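Sugar-binding transcriptional regulator, LacI family (Enterococcus faecalis, PDB 3CS3) probably binds a sugar and regulates transcription as a DNA-binding repressor of the LacI family. Local coordinates at residues R224-A229 / G264-S269; Q108-F113 / D180-N185. All blocks are in the same frame, centred on the assembly; numbering follows the deposited sequence. Where two conformers were deposited one is given.

Contact 1. Residues R224-A229 / G264-S269; sequences RLATIA and GESFPS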
loop_
_atom_site.group_PDB
_atom_site.type_symbol
_atom_site.label_atom_id
_atom_site.label_comp_id
_atom_site.label_asym_id
_atom_site.label_seq_id
_atom_site.Cartn_x
_atom_site.Cartn_y
_atom_site.Cartn_z
ATOM N N ARG A 224 14.488 -15.497 0.706
ATOM C CA ARG A 224 14.568 -14.031 0.833
ATOM C C ARG A 224 15.025 -13.375 -0.468
ATOM O O ARG A 224 16.040 -13.761 -1.059
ATOM C CB ARG A 224 15.453 -13.634 2.038
ATOM C CG ARG A 224 16.335 -12.393 1.875
ATOM C CD ARG A 224 15.887 -11.178 2.668
ATOM N NE ARG A 224 15.288 -10.143 1.824
ATOM C CZ ARG A 224 15.317 -8.835 2.089
ATOM N NH1 ARG A 224 15.930 -8.371 3.172
ATOM N NH2 ARG A 224 14.726 -7.983 1.265
ATOM N N LEU A 225 14.238 -12.407 -0.926
ATOM C CA LEU A 225 14.504 -11.720 -2.182
ATOM C C LEU A 225 15.690 -10.770 -2.049
ATOM O O LEU A 225 15.613 -9.763 -1.337
ATOM C CB LEU A 225 13.257 -10.977 -2.673
ATOM C CG LEU A 225 13.384 -10.073 -3.909
ATOM C CD1 LEU A 225 13.785 -10.853 -5.156
ATOM C CD2 LEU A 225 12.083 -9.337 -4.144
ATOM N N ALA A 226 16.785 -11.125 -2.722
ATOM C CA ALA A 226 17.962 -10.261 -2.858
ATOM C C ALA A 226 17.546 -8.995 -3.599
ATOM O O ALA A 226 16.776 -9.053 -4.569
ATOM C CB ALA A 226 19.065 -10.984 -3.612
ATOM N N THR A 227 18.029 -7.850 -3.132
ATOM C CA THR A 227 17.434 -6.580 -3.539
ATOM C C THR A 227 18.355 -5.396 -3.305
ATOM O O THR A 227 19.394 -5.521 -2.657
ATOM C CB THR A 227 16.079 -6.335 -2.793
ATOM O OG1 THR A 227 15.423 -5.183 -3.334
ATOM C CG2 THR A 227 16.304 -6.150 -1.283
ATOM N N ILE A 228 17.955 -4.250 -3.847
ATOM C CA ILE A 228 18.659 -2.991 -3.636
ATOM C C ILE A 228 17.846 -2.121 -2.676
ATOM O O ILE A 228 16.692 -1.791 -2.939
ATOM C CB ILE A 228 18.905 -2.248 -4.965
ATOM C CG1 ILE A 228 19.627 -3.149 -5.993
ATOM C CG2 ILE A 228 19.654 -0.956 -4.716
ATOM C CD1 ILE A 228 21.076 -3.518 -5.644
ATOM N N ALA A 229 18.467 -1.771 -1.558
ATOM C CA ALA A 229 17.806 -1.067 -0.477
ATOM C C ALA A 229 18.232 0.378 -0.403
ATOM O O ALA A 229 19.357 0.718 -0.740
ATOM C CB ALA A 229 18.104 -1.741 0.835
ATOM N N GLY A 264 20.347 -12.166 -0.551
ATOM C CA GLY A 264 19.225 -13.051 -0.317
ATOM C C GLY A 264 19.416 -14.364 -1.036
ATOM O O GLY A 264 20.054 -14.416 -2.092
ATOM N N GLU A 265 18.823 -15.416 -0.477
ATOM C CA GLU A 265 18.977 -16.767 -1.017
ATOM C C GLU A 265 18.267 -16.981 -2.359
ATOM O O GLU A 265 18.336 -18.071 -2.941
ATOM C CB GLU A 265 18.545 -17.816 0.016
ATOM C CG GLU A 265 19.680 -18.344 0.883
ATOM C CD GLU A 265 20.407 -19.514 0.245
ATOM O OE1 GLU A 265 21.635 -19.411 0.035
ATOM O OE2 GLU A 265 19.752 -20.537 -0.050
ATOM N N SER A 266 17.609 -15.935 -2.865
ATOM C CA SER A 266 17.026 -15.953 -4.218
ATOM C C SER A 266 18.118 -15.790 -5.275
ATOM O O SER A 266 17.926 -16.133 -6.438
ATOM C CB SER A 266 15.987 -14.850 -4.393
ATOM O OG SER A 266 16.591 -13.571 -4.490
ATOM N N PHE A 267 19.249 -15.233 -4.857
ATOM C CA PHE A 267 20.429 -15.146 -5.690
ATOM C C PHE A 267 21.637 -15.556 -4.850
ATOM O O PHE A 267 22.237 -14.714 -4.178
ATOM C CB PHE A 267 20.597 -13.725 -6.240
ATOM C CG PHE A 267 21.661 -13.604 -7.295
ATOM C CD1 PHE A 267 21.381 -13.924 -8.622
ATOM C CD2 PHE A 267 22.939 -13.166 -6.969
ATOM C CE1 PHE A 267 22.358 -13.818 -9.599
ATOM C CE2 PHE A 267 23.924 -13.056 -7.945
ATOM C CZ PHE A 267 23.631 -13.379 -9.259
ATOM N N PRO A 268 21.981 -16.861 -4.860
ATOM C CA PRO A 268 23.154 -17.337 -4.126
ATOM C C PRO A 268 24.434 -16.766 -4.730
ATOM O O PRO A 268 24.769 -17.065 -5.881
ATOM C CB PRO A 268 23.087 -18.863 -4.294
ATOM C CG PRO A 268 21.672 -19.149 -4.710
ATOM C CD PRO A 268 21.284 -17.968 -5.538
ATOM N N SER A 269 25.110 -15.923 -3.952
ATOM C CA SER A 269 26.290 -15.194 -4.408
ATOM C C SER A 269 27.400 -15.194 -3.357
ATOM O O SER A 269 27.750 -16.239 -2.808
ATOM C CB SER A 269 25.917 -13.754 -4.786
ATOM O OG SER A 269 25.319 -13.066 -3.698
#
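Gly264 lies against the backbone of Arg224 and Ala226, its CA 3.3 Å from Arg224 O in a CA-H...O contact. Having no side chain, Gly264 lets the two segments come together here, its CA 4.0 Å from Ala226 CA. The methyl of Ala226 points at the turn and sits 3.5 Å from Gly264 N, while the CG methylene of Arg224 packs on Gly264 CA; the far end of that arginine reaches Asn214 through NH2. Gly264 to Phe267 form a type I beta turn, in which Glu265 turns its carboxylate away from the contact. Ser266 carries the polar part. Its N donates to Arg224 O (3.2 Å), tilted 27° from the carbonyl plane, and its OG accepts from Ala226 N (3.0 Å) in a fairly straight bond. With chi1 at 73°, OG stands between the backbone N and the carbonyl carbon of its own residue, within reach of Ala226 N; together with the bond from Ser266 N, one serine holds polar atoms on both sides of Leu225. OG also bonds to Ile209 O on strand 207-210. Phe267 adds CB, 4.1 Å from Ala226 CB, and sends its ring off toward Phe113. Since Ala226 N donates to OG and Ile209 O can only accept, the hydroxyl proton is most likely directed to Ile209 O: the serine relays hydrogen bonding from the 224-229 backbone to the parallel sheet.

Contact 2. Residues Q108-F113 / D180-N185; sequences QAIEQF and DVFAFN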
loop_
_atom_site.group_PDB
_atom_site.type_symbol
_atom_site.label_atom_id
_atom_site.label_comp_id
_atom_site.label_asym_id
_atom_site.label_seq_id
_atom_site.Cartn_x
_atom_site.Cartn_y
_atom_site.Cartn_z
ATOM N N GLN A 108 25.291 -2.011 -8.585
ATOM C CA GLN A 108 25.440 -2.953 -7.479
ATOM C C GLN A 108 24.711 -4.278 -7.711
ATOM O O GLN A 108 25.186 -5.328 -7.284
ATOM C CB GLN A 108 25.006 -2.306 -6.165
ATOM C CG GLN A 108 26.060 -1.369 -5.572
ATOM C CD GLN A 108 25.528 -0.528 -4.422
ATOM O OE1 GLN A 108 25.977 -0.661 -3.281
ATOM N NE2 GLN A 108 24.565 0.337 -4.716
ATOM N N ALA A 109 23.574 -4.231 -8.403
ATOM C CA ALA A 109 22.824 -5.447 -8.714
ATOM C C ALA A 109 23.469 -6.228 -9.840
ATOM O O ALA A 109 23.613 -7.446 -9.756
ATOM C CB ALA A 109 21.401 -5.118 -9.075
ATOM N N ILE A 110 23.866 -5.518 -10.888
ATOM C CA ILE A 110 24.401 -6.147 -12.084
ATOM C C ILE A 110 25.833 -6.683 -11.870
ATOM O O ILE A 110 26.276 -7.590 -12.580
ATOM C CB ILE A 110 24.269 -5.197 -13.308
ATOM C CG1 ILE A 110 23.845 -5.971 -14.553
ATOM C CG2 ILE A 110 25.514 -4.366 -13.518
ATOM C CD1 ILE A 110 22.352 -6.261 -14.608
ATOM N N GLU A 111 26.514 -6.139 -10.860
ATOM C CA GLU A 111 27.825 -6.594 -10.406
ATOM C C GLU A 111 27.746 -8.007 -9.854
ATOM O O GLU A 111 28.704 -8.768 -9.955
ATOM C CB GLU A 111 28.319 -5.674 -9.296
ATOM C CG GLU A 111 29.807 -5.634 -9.073
ATOM C CD GLU A 111 30.202 -4.536 -8.099
ATOM O OE1 GLU A 111 29.857 -4.648 -6.899
ATOM O OE2 GLU A 111 30.856 -3.559 -8.531
ATOM N N GLN A 112 26.602 -8.344 -9.262
ATOM C CA GLN A 112 26.391 -9.651 -8.666
ATOM C C GLN A 112 26.227 -10.726 -9.730
ATOM O O GLN A 112 26.642 -11.873 -9.522
ATOM C CB GLN A 112 25.165 -9.633 -7.750
ATOM C CG GLN A 112 25.217 -8.599 -6.643
ATOM C CD GLN A 112 26.270 -8.914 -5.609
ATOM O OE1 GLN A 112 26.387 -10.051 -5.158
ATOM N NE2 GLN A 112 27.046 -7.907 -5.226
ATOM N N PHE A 113 25.609 -10.360 -10.854
ATOM C CA PHE A 113 25.474 -11.279 -11.988
ATOM C C PHE A 113 26.828 -11.534 -12.644
ATOM O O PHE A 113 27.128 -12.666 -13.012
ATOM C CB PHE A 113 24.471 -10.762 -13.017
ATOM C CG PHE A 113 23.059 -10.670 -12.502
ATOM C CD1 PHE A 113 22.203 -11.765 -12.574
ATOM C CD2 PHE A 113 22.579 -9.475 -11.959
ATOM C CE1 PHE A 113 20.890 -11.673 -12.105
ATOM C CE2 PHE A 113 21.284 -9.371 -11.483
ATOM C CZ PHE A 113 20.431 -10.476 -11.553
ATOM N N ASP A 180 18.621 -16.175 -15.068
ATOM C CA ASP A 180 19.034 -15.037 -14.253
ATOM C C ASP A 180 18.222 -13.798 -14.583
ATOM O O ASP A 180 18.191 -13.355 -15.732
ATOM C CB ASP A 180 20.536 -14.792 -14.392
ATOM C CG ASP A 180 21.361 -15.903 -13.760
ATOM O OD1 ASP A 180 20.767 -16.793 -13.114
ATOM O OD2 ASP A 180 22.600 -15.887 -13.898
ATOM N N VAL A 181 17.543 -13.264 -13.565
ATOM C CA VAL A 181 16.632 -12.132 -13.729
ATOM C C VAL A 181 17.012 -10.953 -12.832
ATOM O O VAL A 181 17.204 -11.113 -11.623
ATOM C CB VAL A 181 15.149 -12.522 -13.440
ATOM C CG1 VAL A 181 14.210 -11.344 -13.726
ATOM C CG2 VAL A 181 14.722 -13.743 -14.261
ATOM N N PHE A 182 17.132 -9.776 -13.435
ATOM C CA PHE A 182 17.197 -8.536 -12.679
ATOM C C PHE A 182 15.854 -7.842 -12.859
ATOM O O PHE A 182 15.561 -7.301 -13.927
ATOM C CB PHE A 182 18.376 -7.670 -13.137
ATOM C CG PHE A 182 18.484 -6.333 -12.437
ATOM C CD1 PHE A 182 18.031 -6.150 -11.126
ATOM C CD2 PHE A 182 19.091 -5.260 -13.084
ATOM C CE1 PHE A 182 18.134 -4.910 -10.499
ATOM C CE2 PHE A 182 19.210 -4.018 -12.457
ATOM C CZ PHE A 182 18.731 -3.843 -11.163
ATOM N N ALA A 183 15.026 -7.920 -11.815
ATOM C CA ALA A 183 13.732 -7.246 -11.782
ATOM C C ALA A 183 13.965 -5.828 -11.292
ATOM O O ALA A 183 14.670 -5.621 -10.308
ATOM C CB ALA A 183 12.779 -7.977 -10.874
ATOM N N PHE A 184 13.392 -4.854 -11.993
ATOM C CA PHE A 184 13.705 -3.444 -11.740
ATOM C C PHE A 184 12.978 -2.905 -10.511
ATOM O O PHE A 184 13.347 -1.850 -9.987
ATOM C CB PHE A 184 13.456 -2.577 -12.987
ATOM C CG PHE A 184 14.595 -2.600 -13.999
ATOM C CD1 PHE A 184 14.710 -1.588 -14.951
ATOM C CD2 PHE A 184 15.560 -3.618 -13.993
ATOM C CE1 PHE A 184 15.740 -1.599 -15.893
ATOM C CE2 PHE A 184 16.596 -3.633 -14.927
ATOM C CZ PHE A 184 16.691 -2.619 -15.874
ATOM N N ASN A 185 11.941 -3.621 -10.071
ATOM C CA ASN A 185 11.458 -3.494 -8.696
ATOM C C ASN A 185 11.040 -4.808 -8.046
ATOM O O ASN A 185 10.858 -5.816 -8.736
ATOM C CB ASN A 185 10.427 -2.361 -8.514
ATOM C CG ASN A 185 9.030 -2.695 -9.040
ATOM O OD1 ASN A 185 8.744 -3.786 -9.550
ATOM N ND2 ASN A 185 8.139 -1.726 -8.898
#
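Phe182 receives the methyl of Ala109 over one face of its ring, with CB 3.9 Å from the ring centroid and 27° off the normal. This CH-pi contact is displaced toward the rim, so CE1 and CZ are the ring atoms nearest to the methyl. Phe184 CD2 lies over the opposite face, also toward the rim, and the ring is thereby held between a helix residue and a residue just past the end of its own strand. CG of Phe182 is anti to the backbone N (chi1 178°), which carries the ring out toward the helix. Ile110 starts at an angle to the strand but brings its end inward, and CD1 approaches CD2 of Phe182 to 3.7 Å; the two side chains cross at about a right angle.

Phe113, one turn further along the helix, has CG anti to its carbonyl carbon (chi1 -64°) and points its ring at the strand. Asp180 CB and Val181 O meet this ring at its edge, the oxygen only 3.3 Å from CZ, while CE2 packs 3.8 Å from Phe182 CB. Asp180 and Phe113 run past each other in opposite directions, and the carboxylate is engaged by Arg208 in a salt bridge and by Ser118. Val181 turns its own side chain to the other side of the sheet, onto Ile209.

Helix 108-113 runs antiparallel to strand 180-183, with axes 9.7 Å apart. A helix lying antiparallel over a parallel strand is the layering of the three-layer alpha/beta/alpha fold, here in a lobe of a periplasmic-binding-protein-like domain.

Contacts 1 and 2 have centres about 9 Å apart, and Phe267 joins them. Its CE1 lies 3.6 Å from Phe113 CE1, the two rings meeting with planes at about 60°, and its CE2 is 3.4 Å from Gln112 O. On the 224-229 side, Ile228 CD1 approaches Ala109 N to 3.8 Å. Helix 102-115 therefore faces strand 179-183 of the parallel sheet in contact 2 and also touches both segments of contact 1. Strand 207-210 connects them again, with Ile209 serving contact 1 while Ile210 packs on Ala109 and Phe113. A glycerol, probably from crystallisation, hydrogen-bonds to ND2 of Asn185, just past strand 179-183.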